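Local coordinates for protein alpha,alpha-trehalose-phosphate synthase (UDP-forming) (Burkholderia xenovorans, PDB 5HXA) that is a trehalose-phosphate synthase of glycosyltransferase family 20, an enzyme class built on the two-domain GT-B fold, at residues I234-D239 with Y380-D385; V203-R208 with H221-F226; L375-Y380 with E402-A407. All blocks are in the same frame, centred on the assembly; numbering follows the deposited sequence.

Contact 1: residues I234-D239 with Y380-D385; sequences IGIYPD and YVASQD
The methyl group of A382 meets I236 and P238 in a small buried contact of this GT-B protein. It joins the linker that leaves strand 225-231 to helix 375-382, near the C-terminal end of that helix. A382 points its CB at the linker. CD1 of I236 approaches that CB to 3.7 Å, and CB of P238 lies 3.8 Å from it. The carbonyl O of P238 is closer still, at 3.5 Å from the same A382 CB. One methyl thus touches the end of an isoleucine and both the ring and the backbone of a proline. The backbones come close here, with CA of P238 5.0 Å from CA of A382.

With chi1 at 63°, CG1 of I236 is flanked by both backbone neighbours of CA, and the extended chain beyond it carries CD1 to A382. P238 opens helix 238-247, with Y237 at its N-cap position. I241 of the same helix touches both I236 and A382. M444 of helix 430-446 packs on P238. Backbone hydrogen bonds between I236 and L449 also hold the linker.

Farther along the chain, Q384 folds back on helix 375-382. Its NE2 donates a hydrogen bond to O of Y380 at 2.9 Å, a nearly straight bond of 166°, with the acceptor in the plane of the Q384 amide.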
ATOM      1  N   ILE A 234       5.134  10.033 -20.512  1.00 20.27           N
ATOM      2  CA  ILE A 234       4.833   9.703 -21.898  1.00 22.09           C
ATOM      3  C   ILE A 234       3.667  10.559 -22.381  1.00 23.13           C
ATOM      4  O   ILE A 234       2.700  10.814 -21.646  1.00 21.93           O
ATOM      5  CB  ILE A 234       4.565   8.192 -22.057  1.00 23.89           C
ATOM      6  CG1 ILE A 234       4.527   7.805 -23.537  1.00 31.94           C
ATOM      7  CG2 ILE A 234       3.259   7.774 -21.405  1.00 24.74           C
ATOM      8  CD1 ILE A 234       4.508   6.295 -23.767  1.00 32.51           C
ATOM      9  N   GLY A 235       3.776  11.054 -23.612  1.00 23.42           N
ATOM     10  CA  GLY A 235       2.773  11.915 -24.189  1.00 20.17           C
ATOM     11  C   GLY A 235       2.024  11.256 -25.332  1.00 22.95           C
ATOM     12  O   GLY A 235       2.104  10.047 -25.560  1.00 23.01           O
ATOM     13  N   ILE A 236       1.268  12.084 -26.049  1.00 19.55           N
ATOM     14  CA  ILE A 236       0.518  11.677 -27.227  1.00 22.95           C
ATOM     15  C   ILE A 236       0.840  12.656 -28.349  1.00 25.20           C
ATOM     16  O   ILE A 236       1.639  13.570 -28.179  1.00 21.89           O
ATOM     17  CB  ILE A 236      -1.004  11.635 -26.967  1.00 22.85           C
ATOM     18  CG1 ILE A 236      -1.529  13.035 -26.636  1.00 17.15           C
ATOM     19  CG2 ILE A 236      -1.338  10.651 -25.848  1.00 20.94           C
ATOM     20  CD1 ILE A 236      -3.055  13.128 -26.647  1.00 22.37           C
ATOM     21  N   TYR A 237       0.203  12.453 -29.506  1.00 20.48           N
ATOM     22  CA  TYR A 237       0.180  13.439 -30.581  1.00 22.89           C
ATOM     23  C   TYR A 237      -1.214  14.050 -30.609  1.00 20.87           C
ATOM     24  O   TYR A 237      -2.101  13.547 -31.313  1.00 20.40           O
ATOM     25  CB  TYR A 237       0.527  12.803 -31.929  1.00 29.11           C
ATOM     26  CG  TYR A 237       1.973  12.355 -32.030  1.00 29.92           C
ATOM     27  CD1 TYR A 237       3.010  13.278 -31.962  1.00 30.17           C
ATOM     28  CD2 TYR A 237       2.299  11.010 -32.189  1.00 33.21           C
ATOM     29  CE1 TYR A 237       4.340  12.877 -32.055  1.00 33.50           C
ATOM     30  CE2 TYR A 237       3.630  10.598 -32.285  1.00 33.10           C
ATOM     31  CZ  TYR A 237       4.642  11.537 -32.214  1.00 35.26           C
ATOM     32  OH  TYR A 237       5.956  11.140 -32.305  1.00 41.26           O
ATOM     33  N   PRO A 238      -1.457  15.144 -29.875  1.00 23.04           N
ATOM     34  CA  PRO A 238      -2.852  15.586 -29.663  1.00 19.74           C
ATOM     35  C   PRO A 238      -3.549  16.039 -30.935  1.00 24.38           C
ATOM     36  O   PRO A 238      -4.755  15.815 -31.087  1.00 23.08           O
ATOM     37  CB  PRO A 238      -2.717  16.751 -28.661  1.00 25.82           C
ATOM     38  CG  PRO A 238      -1.258  16.862 -28.318  1.00 25.86           C
ATOM     39  CD  PRO A 238      -0.464  16.066 -29.298  1.00 24.89           C
ATOM     40  N   ASP A 239      -2.836  16.685 -31.856  1.00 23.99           N
ATOM     41  CA  ASP A 239      -3.504  17.137 -33.070  1.00 27.46           C
ATOM     42  C   ASP A 239      -3.766  15.988 -34.040  1.00 25.97           C
ATOM     43  O   ASP A 239      -4.749  16.027 -34.794  1.00 24.88           O
ATOM     44  CB  ASP A 239      -2.686  18.247 -33.735  1.00 33.76           C
ATOM     45  CG  ASP A 239      -2.605  19.507 -32.872  1.00 42.12           C
ATOM     46  OD1 ASP A 239      -3.634  19.898 -32.272  1.00 44.16           O
ATOM     47  OD2 ASP A 239      -1.515  20.098 -32.787  1.00 45.26           O
ATOM     48  N   TYR A 380      -8.774  11.271 -24.612  1.00 16.62           N
ATOM     49  CA  TYR A 380     -10.135  11.789 -24.494  1.00 17.50           C
ATOM     50  C   TYR A 380     -10.165  13.284 -24.758  1.00 18.07           C
ATOM     51  O   TYR A 380     -11.027  13.782 -25.497  1.00 17.86           O
ATOM     52  CB  TYR A 380     -10.729  11.511 -23.095  1.00 14.98           C
ATOM     53  CG  TYR A 380     -12.049  12.251 -22.928  1.00 17.20           C
ATOM     54  CD1 TYR A 380     -13.228  11.733 -23.464  1.00 18.15           C
ATOM     55  CD2 TYR A 380     -12.105  13.495 -22.295  1.00 18.33           C
ATOM     56  CE1 TYR A 380     -14.434  12.426 -23.357  1.00 15.11           C
ATOM     57  CE2 TYR A 380     -13.304  14.203 -22.183  1.00 18.29           C
ATOM     58  CZ  TYR A 380     -14.463  13.666 -22.725  1.00 21.71           C
ATOM     59  OH  TYR A 380     -15.642  14.364 -22.629  1.00 20.43           O
ATOM     60  N   VAL A 381      -9.245  14.023 -24.131  1.00 16.98           N
ATOM     61  CA  VAL A 381      -9.234  15.478 -24.284  1.00 17.69           C
ATOM     62  C   VAL A 381      -8.884  15.861 -25.715  1.00 21.50           C
ATOM     63  O   VAL A 381      -9.573  16.679 -26.339  1.00 19.15           O
ATOM     64  CB  VAL A 381      -8.273  16.120 -23.267  1.00 15.91           C
ATOM     65  CG1 VAL A 381      -8.155  17.644 -23.515  1.00 16.03           C
ATOM     66  CG2 VAL A 381      -8.773  15.853 -21.847  1.00 17.12           C
ATOM     67  N   ALA A 382      -7.824  15.258 -26.270  1.00 17.06           N
ATOM     68  CA  ALA A 382      -7.400  15.618 -27.618  1.00 18.73           C
ATOM     69  C   ALA A 382      -8.428  15.221 -28.672  1.00 18.68           C
ATOM     70  O   ALA A 382      -8.430  15.802 -29.762  1.00 19.84           O
ATOM     71  CB  ALA A 382      -6.044  14.983 -27.944  1.00 19.07           C
ATOM     72  N   SER A 383      -9.307  14.258 -28.372  1.00 17.91           N
ATOM     73  CA  SER A 383     -10.375  13.894 -29.306  1.00 22.27           C
ATOM     74  C   SER A 383     -11.469  14.952 -29.413  1.00 23.31           C
ATOM     75  O   SER A 383     -12.247  14.917 -30.369  1.00 21.55           O
ATOM     76  CB  SER A 383     -11.044  12.574 -28.890  1.00 19.58           C
ATOM     77  OG  SER A 383     -10.159  11.482 -29.006  1.00 21.21           O
ATOM     78  N   GLN A 384     -11.578  15.861 -28.446  1.00 19.94           N
ATOM     79  CA  GLN A 384     -12.755  16.720 -28.375  1.00 21.00           C
ATOM     80  C   GLN A 384     -12.804  17.723 -29.524  1.00 22.77           C
ATOM     81  O   GLN A 384     -11.778  18.211 -30.012  1.00 22.96           O
ATOM     82  CB  GLN A 384     -12.789  17.469 -27.040  1.00 22.88           C
ATOM     83  CG  GLN A 384     -12.902  16.538 -25.846  1.00 20.75           C
ATOM     84  CD  GLN A 384     -14.100  15.607 -25.970  1.00 26.16           C
ATOM     85  OE1 GLN A 384     -15.237  16.063 -26.122  1.00 22.16           O
ATOM     86  NE2 GLN A 384     -13.846  14.294 -25.944  1.00 18.37           N
ATOM     87  N   ASP A 385     -14.023  18.030 -29.946  1.00 20.07           N
ATOM     88  CA  ASP A 385     -14.302  19.162 -30.826  1.00 21.20           C
ATOM     89  C   ASP A 385     -14.123  20.446 -30.025  1.00 25.54           C
ATOM     90  O   ASP A 385     -14.893  20.675 -29.081  1.00 24.02           O
ATOM     91  CB  ASP A 385     -15.730  19.053 -31.355  1.00 23.06           C
ATOM     92  CG  ASP A 385     -16.096  20.159 -32.341  1.00 31.42           C
ATOM     93  OD1 ASP A 385     -15.332  21.123 -32.548  1.00 27.38           O
ATOM     94  OD2 ASP A 385     -17.191  20.053 -32.912  1.00 36.74           O
TER

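Contact 2: residues V203-R208 with H221-F226; sequences VDFIER and HAYNRF
The first torsion of I206 turns its two branches to different partners on the hairpin. In I206, CG1 stands anti to the carbonyl carbon (chi1 -74°), which puts CG2 anti to the backbone N. CG2 then meets A222, while CG1 comes near the Y223 ring. In Y223, CG also lies anti to the carbonyl carbon (chi1 -48°), and the ring extends from the hairpin toward the helix.

The contact sets helix 196-208 against the beta hairpin of strands 219-222 and 225-231. These strands belong to the ten-stranded mixed sheet. A type I' turn from A222 to R225 connects them, and Y223 is its first corner residue, with positive phi. Paired backbone bonds close the turn: A222 N gives to R225 O at 2.9 Å, and R225 N gives to A222 O at 3.0 Å.

The nearest carbon pair is I206 CG2 with A222 CB, 3.8 Å apart. The Y223 ring lies farther off, with its CE2 4.5 Å from I206 CG1, and this approach is oblique. At the far end of the ring, Y223 OH comes to the edge of the F205 ring, near its plane, 4.0 Å from F205 CE2. The two side chains cross at about a right angle. H211 meets both rings, and V182 of helix 178-185 touches F205, I206 and Y223. C186 packs on I206, A222 and Y223.

The same helix also meets the second subunit. D204 pairs with R208 of the second subunit, and R208 with D204 of that subunit. The hairpin contact itself is apolar apart from the Y223 hydroxyl at a ring edge. It is therefore held by van der Waals packing, while the intersubunit salt bridges join the helix to the neighbouring chain.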
ATOM      1  N   VAL A 203      14.929   6.696  -5.908  1.00 14.99           N
ATOM      2  CA  VAL A 203      16.084   7.298  -5.256  1.00 17.41           C
ATOM      3  C   VAL A 203      15.974   7.168  -3.737  1.00 19.01           C
ATOM      4  O   VAL A 203      16.980   6.944  -3.046  1.00 18.77           O
ATOM      5  CB  VAL A 203      16.224   8.764  -5.702  1.00 21.72           C
ATOM      6  CG1 VAL A 203      17.286   9.473  -4.879  1.00 22.63           C
ATOM      7  CG2 VAL A 203      16.556   8.827  -7.205  1.00 20.74           C
ATOM      8  N   ASP A 204      14.756   7.286  -3.194  1.00 15.58           N
ATOM      9  CA  ASP A 204      14.570   7.083  -1.753  1.00 18.94           C
ATOM     10  C   ASP A 204      15.036   5.698  -1.319  1.00 14.99           C
ATOM     11  O   ASP A 204      15.652   5.544  -0.253  1.00 18.69           O
ATOM     12  CB  ASP A 204      13.102   7.262  -1.365  1.00 18.93           C
ATOM     13  CG  ASP A 204      12.704   8.723  -1.184  1.00 23.82           C
ATOM     14  OD1 ASP A 204      13.590   9.603  -1.164  1.00 20.83           O
ATOM     15  OD2 ASP A 204      11.489   8.982  -1.046  1.00 21.84           O
ATOM     16  N   PHE A 205      14.717   4.666  -2.099  1.00 14.88           N
ATOM     17  CA  PHE A 205      15.139   3.329  -1.699  1.00 17.07           C
ATOM     18  C   PHE A 205      16.654   3.268  -1.613  1.00 19.00           C
ATOM     19  O   PHE A 205      17.224   2.759  -0.635  1.00 20.40           O
ATOM     20  CB  PHE A 205      14.627   2.266  -2.676  1.00 19.66           C
ATOM     21  CG  PHE A 205      15.103   0.884  -2.322  1.00 21.91           C
ATOM     22  CD1 PHE A 205      14.394   0.106  -1.412  1.00 24.11           C
ATOM     23  CD2 PHE A 205      16.312   0.397  -2.824  1.00 19.04           C
ATOM     24  CE1 PHE A 205      14.859  -1.158  -1.039  1.00 22.88           C
ATOM     25  CE2 PHE A 205      16.775  -0.855  -2.464  1.00 19.78           C
ATOM     26  CZ  PHE A 205      16.048  -1.638  -1.573  1.00 23.64           C
ATOM     27  N   ILE A 206      17.314   3.808  -2.631  1.00 16.14           N
ATOM     28  CA  ILE A 206      18.767   3.732  -2.722  1.00 14.73           C
ATOM     29  C   ILE A 206      19.416   4.508  -1.584  1.00 19.08           C
ATOM     30  O   ILE A 206      20.326   4.006  -0.911  1.00 20.43           O
ATOM     31  CB  ILE A 206      19.215   4.233  -4.109  1.00 18.77           C
ATOM     32  CG1 ILE A 206      18.883   3.155  -5.150  1.00 23.54           C
ATOM     33  CG2 ILE A 206      20.711   4.623  -4.142  1.00 18.62           C
ATOM     34  CD1 ILE A 206      19.085   3.590  -6.553  1.00 29.85           C
ATOM     35  N   GLU A 207      18.949   5.734  -1.340  1.00 16.78           N
ATOM     36  CA  GLU A 207      19.573   6.557  -0.307  1.00 18.96           C
ATOM     37  C   GLU A 207      19.274   6.019   1.085  1.00 21.63           C
ATOM     38  O   GLU A 207      20.169   5.927   1.932  1.00 18.08           O
ATOM     39  CB  GLU A 207      19.100   8.009  -0.423  1.00 23.39           C
ATOM     40  CG  GLU A 207      19.594   8.722  -1.670  1.00 24.99           C
ATOM     41  CD  GLU A 207      19.183  10.189  -1.706  1.00 27.77           C
ATOM     42  OE1 GLU A 207      19.938  11.006  -2.255  1.00 37.12           O
ATOM     43  OE2 GLU A 207      18.103  10.523  -1.179  1.00 34.86           O
ATOM     44  N   ARG A 208      18.016   5.669   1.351  1.00 20.17           N
ATOM     45  CA  ARG A 208      17.655   5.274   2.707  1.00 26.02           C
ATOM     46  C   ARG A 208      18.161   3.884   3.050  1.00 25.77           C
ATOM     47  O   ARG A 208      18.383   3.592   4.229  1.00 26.93           O
ATOM     48  CB  ARG A 208      16.135   5.397   2.891  1.00 25.20           C
ATOM     49  CG  ARG A 208      15.727   6.854   2.742  1.00 31.70           C
ATOM     50  CD  ARG A 208      14.231   7.155   2.832  1.00 32.97           C
ATOM     51  NE  ARG A 208      14.082   8.604   2.999  1.00 47.34           N
ATOM     52  CZ  ARG A 208      12.929   9.261   3.081  1.00 42.77           C
ATOM     53  NH1 ARG A 208      11.785   8.608   3.008  1.00 28.74           N
ATOM     54  NH2 ARG A 208      12.928  10.581   3.240  1.00 46.01           N
ATOM     55  N   HIS A 221      24.882   7.737  -7.796  1.00 20.72           N
ATOM     56  CA  HIS A 221      26.030   6.855  -7.610  1.00 21.03           C
ATOM     57  C   HIS A 221      25.582   5.715  -6.710  1.00 24.47           C
ATOM     58  O   HIS A 221      25.364   5.918  -5.513  1.00 20.33           O
ATOM     59  CB  HIS A 221      27.198   7.611  -6.985  1.00 18.82           C
ATOM     60  CG  HIS A 221      28.459   6.807  -6.893  1.00 19.85           C
ATOM     61  ND1 HIS A 221      29.597   7.280  -6.276  1.00 25.88           N
ATOM     62  CD2 HIS A 221      28.770   5.576  -7.366  1.00 23.71           C
ATOM     63  CE1 HIS A 221      30.555   6.370  -6.366  1.00 27.54           C
ATOM     64  NE2 HIS A 221      30.076   5.324  -7.018  1.00 25.28           N
ATOM     65  N   ALA A 222      25.442   4.518  -7.273  1.00 18.52           N
ATOM     66  CA  ALA A 222      24.960   3.395  -6.479  1.00 24.67           C
ATOM     67  C   ALA A 222      25.546   2.100  -7.018  1.00 21.89           C
ATOM     68  O   ALA A 222      25.697   1.944  -8.232  1.00 20.56           O
ATOM     69  CB  ALA A 222      23.426   3.337  -6.488  1.00 20.40           C
ATOM     70  N   TYR A 223      25.878   1.181  -6.108  1.00 17.46           N
ATOM     71  CA  TYR A 223      26.396  -0.138  -6.477  1.00 19.64           C
ATOM     72  C   TYR A 223      27.598  -0.019  -7.413  1.00 23.65           C
ATOM     73  O   TYR A 223      27.709  -0.738  -8.415  1.00 20.29           O
ATOM     74  CB  TYR A 223      25.300  -1.006  -7.107  1.00 24.64           C
ATOM     75  CG  TYR A 223      23.991  -1.015  -6.333  1.00 24.36           C
ATOM     76  CD1 TYR A 223      23.808  -1.864  -5.248  1.00 21.02           C
ATOM     77  CD2 TYR A 223      22.946  -0.175  -6.694  1.00 22.55           C
ATOM     78  CE1 TYR A 223      22.599  -1.869  -4.540  1.00 22.16           C
ATOM     79  CE2 TYR A 223      21.742  -0.175  -5.995  1.00 20.60           C
ATOM     80  CZ  TYR A 223      21.580  -1.026  -4.918  1.00 23.90           C
ATOM     81  OH  TYR A 223      20.391  -1.035  -4.219  1.00 22.77           O
ATOM     82  N   ASN A 224      28.492   0.929  -7.101  1.00 18.95           N
ATOM     83  CA  ASN A 224      29.749   1.125  -7.821  1.00 18.37           C
ATOM     84  C   ASN A 224      29.540   1.588  -9.264  1.00 18.41           C
ATOM     85  O   ASN A 224      30.412   1.377 -10.120  1.00 19.12           O
ATOM     86  CB  ASN A 224      30.596  -0.154  -7.792  1.00 24.58           C
ATOM     87  CG  ASN A 224      32.066   0.095  -8.101  1.00 32.77           C
ATOM     88  OD1 ASN A 224      32.563   1.230  -8.028  1.00 30.79           O
ATOM     89  ND2 ASN A 224      32.776  -0.979  -8.453  1.00 29.32           N
ATOM     90  N   ARG A 225      28.411   2.230  -9.553  1.00 17.75           N
ATOM     91  CA  ARG A 225      28.123   2.742 -10.891  1.00 20.81           C
ATOM     92  C   ARG A 225      27.455   4.106 -10.782  1.00 18.57           C
ATOM     93  O   ARG A 225      26.759   4.396  -9.804  1.00 19.83           O
ATOM     94  CB  ARG A 225      27.195   1.790 -11.693  1.00 21.41           C
ATOM     95  CG  ARG A 225      27.754   0.396 -11.991  1.00 23.47           C
ATOM     96  CD  ARG A 225      26.795  -0.415 -12.897  1.00 23.05           C
ATOM     97  NE  ARG A 225      26.499   0.309 -14.143  1.00 23.46           N
ATOM     98  CZ  ARG A 225      27.148   0.145 -15.296  1.00 28.36           C
ATOM     99  NH1 ARG A 225      28.132  -0.741 -15.401  1.00 25.44           N
ATOM    100  NH2 ARG A 225      26.809   0.875 -16.357  1.00 22.27           N
ATOM    101  N   PHE A 226      27.666   4.940 -11.799  1.00 22.24           N
ATOM    102  CA  PHE A 226      26.891   6.161 -11.973  1.00 18.76           C
ATOM    103  C   PHE A 226      25.819   5.927 -13.032  1.00 23.03           C
ATOM    104  O   PHE A 226      26.019   5.168 -13.983  1.00 22.46           O
ATOM    105  CB  PHE A 226      27.783   7.342 -12.382  1.00 18.63           C
ATOM    106  CG  PHE A 226      28.400   8.084 -11.210  1.00 23.80           C
ATOM    107  CD1 PHE A 226      29.517   7.578 -10.563  1.00 18.55           C
ATOM    108  CD2 PHE A 226      27.851   9.279 -10.755  1.00 23.11           C
ATOM    109  CE1 PHE A 226      30.091   8.250  -9.474  1.00 22.37           C
ATOM    110  CE2 PHE A 226      28.416   9.956  -9.665  1.00 22.22           C
ATOM    111  CZ  PHE A 226      29.541   9.446  -9.031  1.00 20.47           C
TER

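Contact 3: residues L375-Y380 with E402-A407; sequences LVAKEY and EQLPGA
This is a mixed contact, part apolar and part polar, between helix 375-382 and the loop that joins strands 391-395 and 408-410. Both strands belong to the parallel six-stranded sheet, one of the two Rossmann-like halves of the GT-B fold. A377 and L404 make the apolar part. A377 points its methyl at the loop, and its CB lies 3.9 Å from L404 CD1. The same L404 CD1 also comes to 4.2 Å from K378 CG, so one leucine branch touches two neighbouring helix residues. L392 lies against both A377 and L404, while M440 and M444 of helix 430-446 pack on L404.

The polar part is at the end of K378. Its CG is anti to the carbonyl carbon (chi1 -59°), and the rest of the chain is extended, which carries NZ beyond the leucine. There NZ donates to Q403 OE1 at 2.8 Å. The approach is far from head-on: the C=O...N angle is 113°, and NZ sits well above the carbonyl plane of the Q403 amide. NZ also bonds to the carbonyl O of I234, its stronger partner.

On the loop, a type II turn from L404 to A407 follows. At the backbone angles of G406 a CB would press on the carbonyl O of P405, which calls for glycine. A407 N closes the turn on L404 O at 3.1 Å.

Two carbonyl oxygens, of Q403 and I234, accept from the buried NZ and would probably favour its charged form. NZ thus ties the helix to the loop of Q403 and to the linker of I234.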
ATOM      1  N   LEU A 375      -3.094   7.147 -20.464  1.00 27.36           N
ATOM      2  CA  LEU A 375      -3.139   7.816 -21.762  1.00 23.72           C
ATOM      3  C   LEU A 375      -4.563   8.052 -22.249  1.00 23.01           C
ATOM      4  O   LEU A 375      -4.771   8.928 -23.096  1.00 20.68           O
ATOM      5  CB  LEU A 375      -2.354   7.007 -22.801  1.00 22.98           C
ATOM      6  CG  LEU A 375      -0.834   7.044 -22.577  1.00 27.33           C
ATOM      7  CD1 LEU A 375      -0.098   6.207 -23.604  1.00 31.17           C
ATOM      8  CD2 LEU A 375      -0.342   8.479 -22.606  1.00 32.33           C
ATOM      9  N   VAL A 376      -5.538   7.291 -21.736  1.00 19.63           N
ATOM     10  CA  VAL A 376      -6.938   7.506 -22.097  1.00 18.81           C
ATOM     11  C   VAL A 376      -7.369   8.928 -21.748  1.00 19.37           C
ATOM     12  O   VAL A 376      -8.131   9.555 -22.492  1.00 20.60           O
ATOM     13  CB  VAL A 376      -7.833   6.442 -21.422  1.00 21.08           C
ATOM     14  CG1 VAL A 376      -9.309   6.870 -21.413  1.00 18.83           C
ATOM     15  CG2 VAL A 376      -7.700   5.101 -22.146  1.00 25.66           C
ATOM     16  N   ALA A 377      -6.868   9.472 -20.629  1.00 17.81           N
ATOM     17  CA  ALA A 377      -7.225  10.840 -20.254  1.00 19.50           C
ATOM     18  C   ALA A 377      -6.738  11.846 -21.291  1.00 17.25           C
ATOM     19  O   ALA A 377      -7.469  12.781 -21.654  1.00 19.08           O
ATOM     20  CB  ALA A 377      -6.650  11.186 -18.879  1.00 21.79           C
ATOM     21  N   LYS A 378      -5.497  11.684 -21.765  1.00 19.24           N
ATOM     22  CA  LYS A 378      -4.966  12.597 -22.774  1.00 18.10           C
ATOM     23  C   LYS A 378      -5.697  12.426 -24.103  1.00 19.89           C
ATOM     24  O   LYS A 378      -6.061  13.414 -24.752  1.00 18.73           O
ATOM     25  CB  LYS A 378      -3.463  12.368 -22.946  1.00 18.78           C
ATOM     26  CG  LYS A 378      -2.655  12.573 -21.651  1.00 20.19           C
ATOM     27  CD  LYS A 378      -1.148  12.632 -21.897  1.00 19.21           C
ATOM     28  CE  LYS A 378      -0.406  12.821 -20.560  1.00 20.80           C
ATOM     29  NZ  LYS A 378       1.076  12.824 -20.722  1.00 26.26           N
ATOM     30  N   GLU A 379      -5.947  11.172 -24.503  1.00 16.49           N
ATOM     31  CA  GLU A 379      -6.645  10.901 -25.757  1.00 20.44           C
ATOM     32  C   GLU A 379      -8.068  11.442 -25.737  1.00 20.12           C
ATOM     33  O   GLU A 379      -8.538  11.997 -26.741  1.00 17.27           O
ATOM     34  CB  GLU A 379      -6.656   9.392 -26.029  1.00 17.25           C
ATOM     35  CG  GLU A 379      -5.270   8.826 -26.237  1.00 24.15           C
ATOM     36  CD  GLU A 379      -5.237   7.308 -26.180  1.00 28.75           C
ATOM     37  OE1 GLU A 379      -6.234   6.697 -25.751  1.00 28.86           O
ATOM     38  OE2 GLU A 379      -4.204   6.738 -26.564  1.00 34.79           O
ATOM     39  N   TYR A 380      -8.774  11.271 -24.612  1.00 16.62           N
ATOM     40  CA  TYR A 380     -10.135  11.789 -24.494  1.00 17.50           C
ATOM     41  C   TYR A 380     -10.165  13.284 -24.758  1.00 18.07           C
ATOM     42  O   TYR A 380     -11.027  13.782 -25.497  1.00 17.86           O
ATOM     43  CB  TYR A 380     -10.729  11.511 -23.095  1.00 14.98           C
ATOM     44  CG  TYR A 380     -12.049  12.251 -22.928  1.00 17.20           C
ATOM     45  CD1 TYR A 380     -13.228  11.733 -23.464  1.00 18.15           C
ATOM     46  CD2 TYR A 380     -12.105  13.495 -22.295  1.00 18.33           C
ATOM     47  CE1 TYR A 380     -14.434  12.426 -23.357  1.00 15.11           C
ATOM     48  CE2 TYR A 380     -13.304  14.203 -22.183  1.00 18.29           C
ATOM     49  CZ  TYR A 380     -14.463  13.666 -22.725  1.00 21.71           C
ATOM     50  OH  TYR A 380     -15.642  14.364 -22.629  1.00 20.43           O
ATOM     51  N   GLU A 402      -0.886  16.305 -13.214  1.00 35.55           N
ATOM     52  CA  GLU A 402      -0.041  17.492 -13.328  1.00 35.92           C
ATOM     53  C   GLU A 402       0.082  17.961 -14.778  1.00 38.85           C
ATOM     54  O   GLU A 402       0.289  19.151 -15.039  1.00 36.12           O
ATOM     55  CB  GLU A 402       1.345  17.207 -12.741  1.00 43.86           C
ATOM     56  N   GLN A 403      -0.062  17.054 -15.732  1.00 28.26           N
ATOM     57  CA  GLN A 403       0.092  17.404 -17.133  1.00 35.32           C
ATOM     58  C   GLN A 403      -1.203  17.829 -17.795  1.00 24.48           C
ATOM     59  O   GLN A 403      -1.203  18.102 -19.000  1.00 24.89           O
ATOM     60  CB  GLN A 403       0.669  16.226 -17.889  1.00 39.72           C
ATOM     61  CG  GLN A 403       2.107  15.981 -17.589  1.00 44.89           C
ATOM     62  CD  GLN A 403       2.610  14.897 -18.460  1.00 41.66           C
ATOM     63  OE1 GLN A 403       2.149  13.758 -18.358  1.00 35.52           O
ATOM     64  NE2 GLN A 403       3.508  15.241 -19.383  1.00 48.48           N
ATOM     65  N   LEU A 404      -2.304  17.873 -17.051  1.00 19.61           N
ATOM     66  CA  LEU A 404      -3.615  18.204 -17.609  1.00 18.23           C
ATOM     67  C   LEU A 404      -4.292  19.263 -16.746  1.00 18.99           C
ATOM     68  O   LEU A 404      -5.350  19.020 -16.150  1.00 17.22           O
ATOM     69  CB  LEU A 404      -4.477  16.946 -17.722  1.00 18.24           C
ATOM     70  CG  LEU A 404      -3.977  15.908 -18.738  1.00 22.48           C
ATOM     71  CD1 LEU A 404      -4.772  14.601 -18.609  1.00 18.18           C
ATOM     72  CD2 LEU A 404      -4.085  16.454 -20.163  1.00 23.92           C
ATOM     73  N   PRO A 405      -3.716  20.468 -16.679  1.00 19.38           N
ATOM     74  CA  PRO A 405      -4.359  21.562 -15.929  1.00 24.17           C
ATOM     75  C   PRO A 405      -5.658  21.949 -16.622  1.00 25.38           C
ATOM     76  O   PRO A 405      -5.671  22.259 -17.815  1.00 21.68           O
ATOM     77  CB  PRO A 405      -3.321  22.693 -15.987  1.00 22.27           C
ATOM     78  CG  PRO A 405      -2.603  22.450 -17.280  1.00 30.26           C
ATOM     79  CD  PRO A 405      -2.587  20.950 -17.495  1.00 18.34           C
ATOM     80  N   GLY A 406      -6.750  21.924 -15.873  1.00 20.42           N
ATOM     81  CA  GLY A 406      -8.083  22.061 -16.434  1.00 22.76           C
ATOM     82  C   GLY A 406      -8.942  20.829 -16.257  1.00 21.65           C
ATOM     83  O   GLY A 406     -10.176  20.919 -16.381  1.00 20.72           O
ATOM     84  N   ALA A 407      -8.337  19.678 -15.972  1.00 16.76           N
ATOM     85  CA  ALA A 407      -9.128  18.511 -15.600  1.00 17.50           C
ATOM     86  C   ALA A 407      -9.768  18.746 -14.239  1.00 15.07           C
ATOM     87  O   ALA A 407      -9.197  19.417 -13.377  1.00 17.57           O
ATOM     88  CB  ALA A 407      -8.249  17.256 -15.537  1.00 19.13           C
TER

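Overall arrangement
Contacts 1 and 3 are neighbours, with centres about 8 Å apart. Both use helix 375-382 and share Y380. The lysine of contact 3 links the two, and I236 CD1 also packs on K378 O at 3.6 Å. Contact 1 meets the helix near its end by van der Waals packing, without a polar bond between its segments, whereas contact 3 adds a lysine bond to its apolar pair. Contact 2 stands apart, its centre about 37 Å from that of contact 1 and about 33 Å from that of contact 3. It belongs to the mixed sheet. All three are mostly buried where they touch, but contact 2 lies farther from the chain centre and beside the second subunit.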